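Local coordinates for acetyl-CoA acetyltransferase A (Ascaris suum, PDB 6BJA) that catalyses, as a thiolase, the condensation of two acetyl-CoA molecules to acetoacetyl-CoA and free coenzyme A, or the reverse cleavage, at the interface of chains A and B. Numbering follows the deposited sequence. Chains: chain A/B, Acetyl-CoA acetyltransferase A.

The two-fold A-B interface reuses a few elements of each chain in the three contacts considered here. Contact 2 and contact 3 lie about 12 Å apart between C-alpha centres and share A:Met104; both draw on helix 97-110 of each chain. Contact 1 is set off by about 18 Å from contact 3 and 24 Å from contact 2, and joins helix 72-79 to loops and a 3-10 helix of the partner. Contact 3 adds strand 87-92, and its centre is about 16 Å from A:Cys383. The assembly holds four copies, and this pair probably corresponds to the tight dimer typical of thiolases.

Contact 1: the interface of chains A and B. Residues chain A 74-75, 78, 84; chain B 157, 292, 386.
On helix 72-79, A:Arg74 meets B:Gly386, whose positive phi (105°) belongs to the loop just past the active-site B:Cys383, while A:Ile78, one turn on, meets B:Ile157 and B:Pro292 at the start of 3-10 helix 292-297. This patch of the thiolase dimer interface combines a guanidinium clamp with a small apolar cluster. The first torsion of A:Arg74 sets CG opposite the backbone N (chi1 -177°), and a bend at chi2 (68°) brings NE to B:Gly386. There NE gives a hydrogen bond of 2.8 Å to B:Gly386 O, which lies near the guanidinium plane, although the donor stands above the carbonyl plane; NH2 adds a weak bond. At the far end NH1 (3.0 Å) and NH2 (2.9 Å) both hydrogen bond end-on to A:Lys84 O in the guanidinium plane, NH2 on a lone pair and NH1 above the carbonyl plane, which fixes the group's rotation. A:Ile78 CG1 lies over one guanidinium face, offset toward the rim; its CD1 methyl points at the ring of B:Pro292, 3.6 Å from CG, and passes obliquely by B:Ile157, CD1 to CD1 3.7 Å. The aliphatic chain of A:Lys84 crosses the proline nearly at a right angle, its CD 4.0 Å from B:Pro292 CD.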
# COMPACT_ATOMS: atom_id res chain seq x y z
N ARG A 74 23.66 -7.57 14.88
CA ARG A 74 23.58 -8.82 15.63
C ARG A 74 23.27 -10.02 14.71
O ARG A 74 23.81 -11.12 14.90
CB ARG A 74 22.52 -8.69 16.71
CG ARG A 74 22.40 -9.91 17.62
CD ARG A 74 23.61 -10.08 18.50
NE ARG A 74 23.33 -11.04 19.59
CZ ARG A 74 24.25 -11.49 20.44
NH1 ARG A 74 25.51 -11.06 20.38
NH2 ARG A 74 23.90 -12.36 21.38
N GLN A 75 22.40 -9.83 13.74
CA GLN A 75 22.11 -10.86 12.76
C GLN A 75 23.37 -11.26 12.02
O GLN A 75 23.66 -12.44 11.85
CB GLN A 75 21.05 -10.40 11.77
CG GLN A 75 19.69 -10.10 12.37
CD GLN A 75 18.70 -9.73 11.31
OE1 GLN A 75 18.49 -10.48 10.34
NE2 GLN A 75 18.09 -8.56 11.44
N ILE A 78 26.00 -13.08 14.49
CA ILE A 78 25.64 -14.47 14.80
C ILE A 78 25.83 -15.38 13.59
O ILE A 78 26.40 -16.50 13.71
CB ILE A 78 24.20 -14.56 15.33
CG1 ILE A 78 24.16 -14.00 16.75
CG2 ILE A 78 23.69 -16.01 15.32
CD1 ILE A 78 22.77 -13.91 17.36
N LYS A 84 28.08 -15.44 20.81
CA LYS A 84 26.91 -14.75 21.33
C LYS A 84 27.27 -13.71 22.37
O LYS A 84 26.52 -12.77 22.57
CB LYS A 84 25.92 -15.74 21.93
CG LYS A 84 25.43 -16.81 21.01
CD LYS A 84 24.62 -16.32 19.84
CE LYS A 84 24.19 -17.48 18.91
NZ LYS A 84 25.28 -18.36 18.40
N ILE B 157 16.42 -13.67 14.64
CA ILE B 157 17.25 -14.86 14.50
C ILE B 157 16.39 -16.08 14.73
O ILE B 157 16.49 -17.06 13.98
CB ILE B 157 18.45 -14.81 15.48
CG1 ILE B 157 19.48 -13.79 14.96
CG2 ILE B 157 19.13 -16.16 15.60
CD1 ILE B 157 19.68 -12.63 15.82
N PRO B 292 19.96 -15.64 21.52
CA PRO B 292 18.79 -14.76 21.35
C PRO B 292 17.57 -15.18 22.18
O PRO B 292 16.93 -14.32 22.78
CB PRO B 292 18.53 -14.86 19.85
CG PRO B 292 19.91 -14.92 19.30
CD PRO B 292 20.68 -15.81 20.23
N GLY B 386 17.69 -10.16 20.52
CA GLY B 386 18.95 -10.62 19.97
C GLY B 386 19.88 -11.25 20.98
O GLY B 386 20.88 -11.87 20.62

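Contact 2: the interface of chains A and B. Residues chain A 104, 107-108, 111, 113; chain B 107-108, 110-111.
A:Val111 and B:Val111 meet near the two-fold axis of this thiolase dimer, each just past the end of helix 97-110, the helix that follows the segment carrying the nucleophilic cysteine. The two side chains cross at about a right angle, with A:Val111 CB 3.9 Å from B:Val111 CG2. The other methyl, CG1, sits between the backbone N and the carbonyl carbon (chi1 80°), and from there it reaches the aliphatic part of the partner's glutamine: A:Val111 CG1 is 3.8 Å from B:Gln107 CG, with the twin contact on the exchanged chains. A:Val111 CG2 also touches B:Gln110 CB at 4.0 Å, widening the apolar patch toward the helix end.

Outward from the valines, A:Gln107 and B:Gln107 run past one another in opposite directions, each with CG opposite the backbone N (chi1 -164°) and extended beyond it. Their amides are turned almost perpendicular, the planes 83° apart, and the two OE1 oxygens approach to 3.3 Å across the axis; this is no hydrogen bond and may be mildly unfavourable. The amide NE2 of B:Gln107 lies obliquely above the rim of the A:Tyr113 ring, 3.8 Å from CD2, so this side chain is flanked by both valine and tyrosine. At the polar rim a water joins the chains, 2.8 Å from the carbonyl O of A:Met104 and 3.0 Å from B:Gln107 OE1, where it likely eases the oxygen-oxygen approach.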
# COMPACT_ATOMS: atom_id res chain seq x y z
N MET A 104 34.50 4.11 15.73
CA MET A 104 34.03 3.54 16.98
C MET A 104 34.87 2.34 17.38
O MET A 104 35.16 2.13 18.55
CB MET A 104 32.56 3.12 16.89
CG MET A 104 31.59 4.30 16.86
SD MET A 104 29.89 3.81 16.50
CE MET A 104 29.49 2.76 17.92
N GLN A 107 38.16 3.62 18.62
CA GLN A 107 38.01 4.18 19.96
C GLN A 107 37.90 3.10 21.03
O GLN A 107 38.51 3.21 22.09
CB GLN A 107 36.78 5.09 20.02
CG GLN A 107 36.78 6.01 21.23
CD GLN A 107 35.59 6.97 21.24
OE1 GLN A 107 34.50 6.62 21.68
NE2 GLN A 107 35.80 8.19 20.72
N ALA A 108 37.11 2.06 20.77
CA ALA A 108 36.98 0.95 21.72
C ALA A 108 38.33 0.36 22.08
O ALA A 108 38.57 -0.05 23.21
CB ALA A 108 36.07 -0.11 21.15
N VAL A 111 40.70 3.03 24.08
CA VAL A 111 40.33 3.26 25.47
C VAL A 111 40.58 2.01 26.32
O VAL A 111 40.42 2.04 27.54
CB VAL A 111 38.85 3.70 25.56
CG1 VAL A 111 37.89 2.53 25.47
CG2 VAL A 111 38.60 4.50 26.84
N TYR A 113 38.99 -0.91 26.18
CA TYR A 113 37.80 -1.72 26.42
C TYR A 113 37.82 -2.99 25.60
O TYR A 113 37.48 -4.07 26.09
CB TYR A 113 36.56 -0.93 26.10
CG TYR A 113 35.26 -1.62 26.38
CD1 TYR A 113 35.02 -2.23 27.61
CD2 TYR A 113 34.23 -1.60 25.46
CE1 TYR A 113 33.82 -2.82 27.88
CE2 TYR A 113 33.03 -2.20 25.72
CZ TYR A 113 32.83 -2.81 26.94
OH TYR A 113 31.63 -3.41 27.21
N GLN B 107 32.36 6.74 26.89
CA GLN B 107 33.61 6.34 26.27
C GLN B 107 34.31 7.51 25.59
O GLN B 107 35.53 7.67 25.70
CB GLN B 107 33.37 5.21 25.27
CG GLN B 107 34.65 4.48 24.88
CD GLN B 107 34.39 3.31 23.94
OE1 GLN B 107 34.29 3.49 22.72
NE2 GLN B 107 34.26 2.10 24.50
N ALA B 108 33.56 8.33 24.85
CA ALA B 108 34.13 9.49 24.18
C ALA B 108 34.86 10.40 25.17
O ALA B 108 35.89 10.99 24.85
CB ALA B 108 33.05 10.26 23.46
N GLN B 110 35.93 9.31 28.31
CA GLN B 110 36.98 8.51 28.93
C GLN B 110 38.27 8.57 28.13
O GLN B 110 39.35 8.64 28.69
CB GLN B 110 36.54 7.06 29.08
CG GLN B 110 35.49 6.86 30.13
CD GLN B 110 34.92 5.45 30.15
OE1 GLN B 110 34.97 4.72 29.15
NE2 GLN B 110 34.40 5.05 31.30
N VAL B 111 38.13 8.55 26.81
CA VAL B 111 39.28 8.43 25.92
C VAL B 111 39.88 9.81 25.63
O VAL B 111 40.93 9.91 24.97
CB VAL B 111 38.88 7.71 24.61
CG1 VAL B 111 38.18 8.65 23.63
CG2 VAL B 111 40.08 7.06 23.95
O HOH W 1 33.12 1.96 20.43

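Contact 3: the interface of chains A and B. Residues chain A 89, 91, 100, 104; chain B 89, 91, 100, 104.
A:Ile91 and B:Ile91 form an antiparallel beta bridge, by which strand 87-92 of each subunit meets its twin, an arrangement probably shared by related thiolase dimers. The strand leads toward A:Cys95, the predicted acyl-carrying nucleophile, here oxidised to S-hydroxycysteine, and helix 97-110 follows it; this patch therefore draws on elements flanking the cysteine in sequence.

Methyl packing above the bridge follows the symmetry. The CG2 branches of A:Ile91 and B:Ile91 face each other at 3.6 Å. With CG1 placed between the backbone N and the carbonyl carbon (chi1 73°), each isoleucine turns its longer branch toward the partner's valine, bringing A:Ile91 CD1 to 3.9 Å from B:Val89 CG2. The reciprocal pair, A:Val89 CG2 and B:Ile91 CD1, is also 3.9 Å apart.

Thioether contacts supply a second layer. A:Met104 and B:Met104 cross near the axis at about a right angle, and their CE methyls lie 3.5 Å from each other. A bend at chi3 (63°) curls each methyl so that it also approaches the opposing sulfur, A:Met104 SD being 3.8 Å from B:Met104 CE.

The aliphatic part of each lysine lies loosely along the flank. The chain of A:Lys100, bent at chi2, runs across B:Val89 nearly at right angles, with its CE 4.1 Å from B:Val89 CG1. B:Lys100 CE meets A:Val89 CG1 in the same way, also at 4.1 Å.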
# COMPACT_ATOMS: atom_id res chain seq x y z
N VAL A 89 26.16 -3.56 17.31
CA VAL A 89 25.38 -2.33 17.21
C VAL A 89 25.35 -1.86 15.76
O VAL A 89 26.33 -2.03 15.01
CB VAL A 89 25.97 -1.25 18.13
CG1 VAL A 89 27.38 -0.82 17.70
CG2 VAL A 89 25.05 -0.03 18.18
N ILE A 91 24.70 1.42 13.28
CA ILE A 91 24.72 2.87 13.40
C ILE A 91 24.46 3.57 12.08
O ILE A 91 24.77 3.07 10.99
CB ILE A 91 26.01 3.37 14.04
CG1 ILE A 91 27.17 3.26 13.09
CG2 ILE A 91 26.36 2.60 15.33
CD1 ILE A 91 27.69 4.59 12.88
N LYS A 100 32.16 5.97 10.51
CA LYS A 100 31.90 6.09 11.94
C LYS A 100 32.07 4.74 12.63
O LYS A 100 32.62 4.66 13.73
CB LYS A 100 30.50 6.67 12.17
CG LYS A 100 30.04 6.73 13.62
CD LYS A 100 30.94 7.58 14.50
CE LYS A 100 30.27 7.82 15.85
NZ LYS A 100 31.19 8.50 16.78
N MET A 104 34.50 4.11 15.73
CA MET A 104 34.03 3.54 16.98
C MET A 104 34.87 2.34 17.38
O MET A 104 35.16 2.13 18.55
CB MET A 104 32.56 3.12 16.89
CG MET A 104 31.59 4.30 16.86
SD MET A 104 29.89 3.81 16.50
CE MET A 104 29.49 2.76 17.92
N VAL B 89 25.03 11.08 15.73
CA VAL B 89 24.89 9.72 15.24
C VAL B 89 23.67 9.06 15.88
O VAL B 89 23.35 9.32 17.05
CB VAL B 89 26.16 8.91 15.52
CG1 VAL B 89 26.42 8.73 17.02
CG2 VAL B 89 26.10 7.54 14.84
N ILE B 91 21.86 5.42 16.78
CA ILE B 91 22.27 4.03 16.93
C ILE B 91 21.13 3.12 17.34
O ILE B 91 20.16 3.54 18.01
CB ILE B 91 23.45 3.90 17.89
CG1 ILE B 91 23.02 4.11 19.32
CG2 ILE B 91 24.59 4.88 17.56
CD1 ILE B 91 23.31 2.90 20.04
N LYS B 100 23.21 2.17 25.24
CA LYS B 100 24.42 2.18 24.42
C LYS B 100 24.83 3.62 24.10
O LYS B 100 26.02 3.95 24.12
CB LYS B 100 24.20 1.36 23.14
CG LYS B 100 25.33 1.41 22.13
CD LYS B 100 26.64 0.88 22.67
CE LYS B 100 27.64 0.69 21.54
NZ LYS B 100 28.98 0.34 22.06
N MET B 104 28.43 5.14 24.90
CA MET B 104 29.26 5.76 23.87
C MET B 104 29.70 7.15 24.30
O MET B 104 30.82 7.56 24.04
CB MET B 104 28.51 5.85 22.53
CG MET B 104 28.35 4.50 21.83
SD MET B 104 27.26 4.59 20.39
CE MET B 104 28.16 5.72 19.30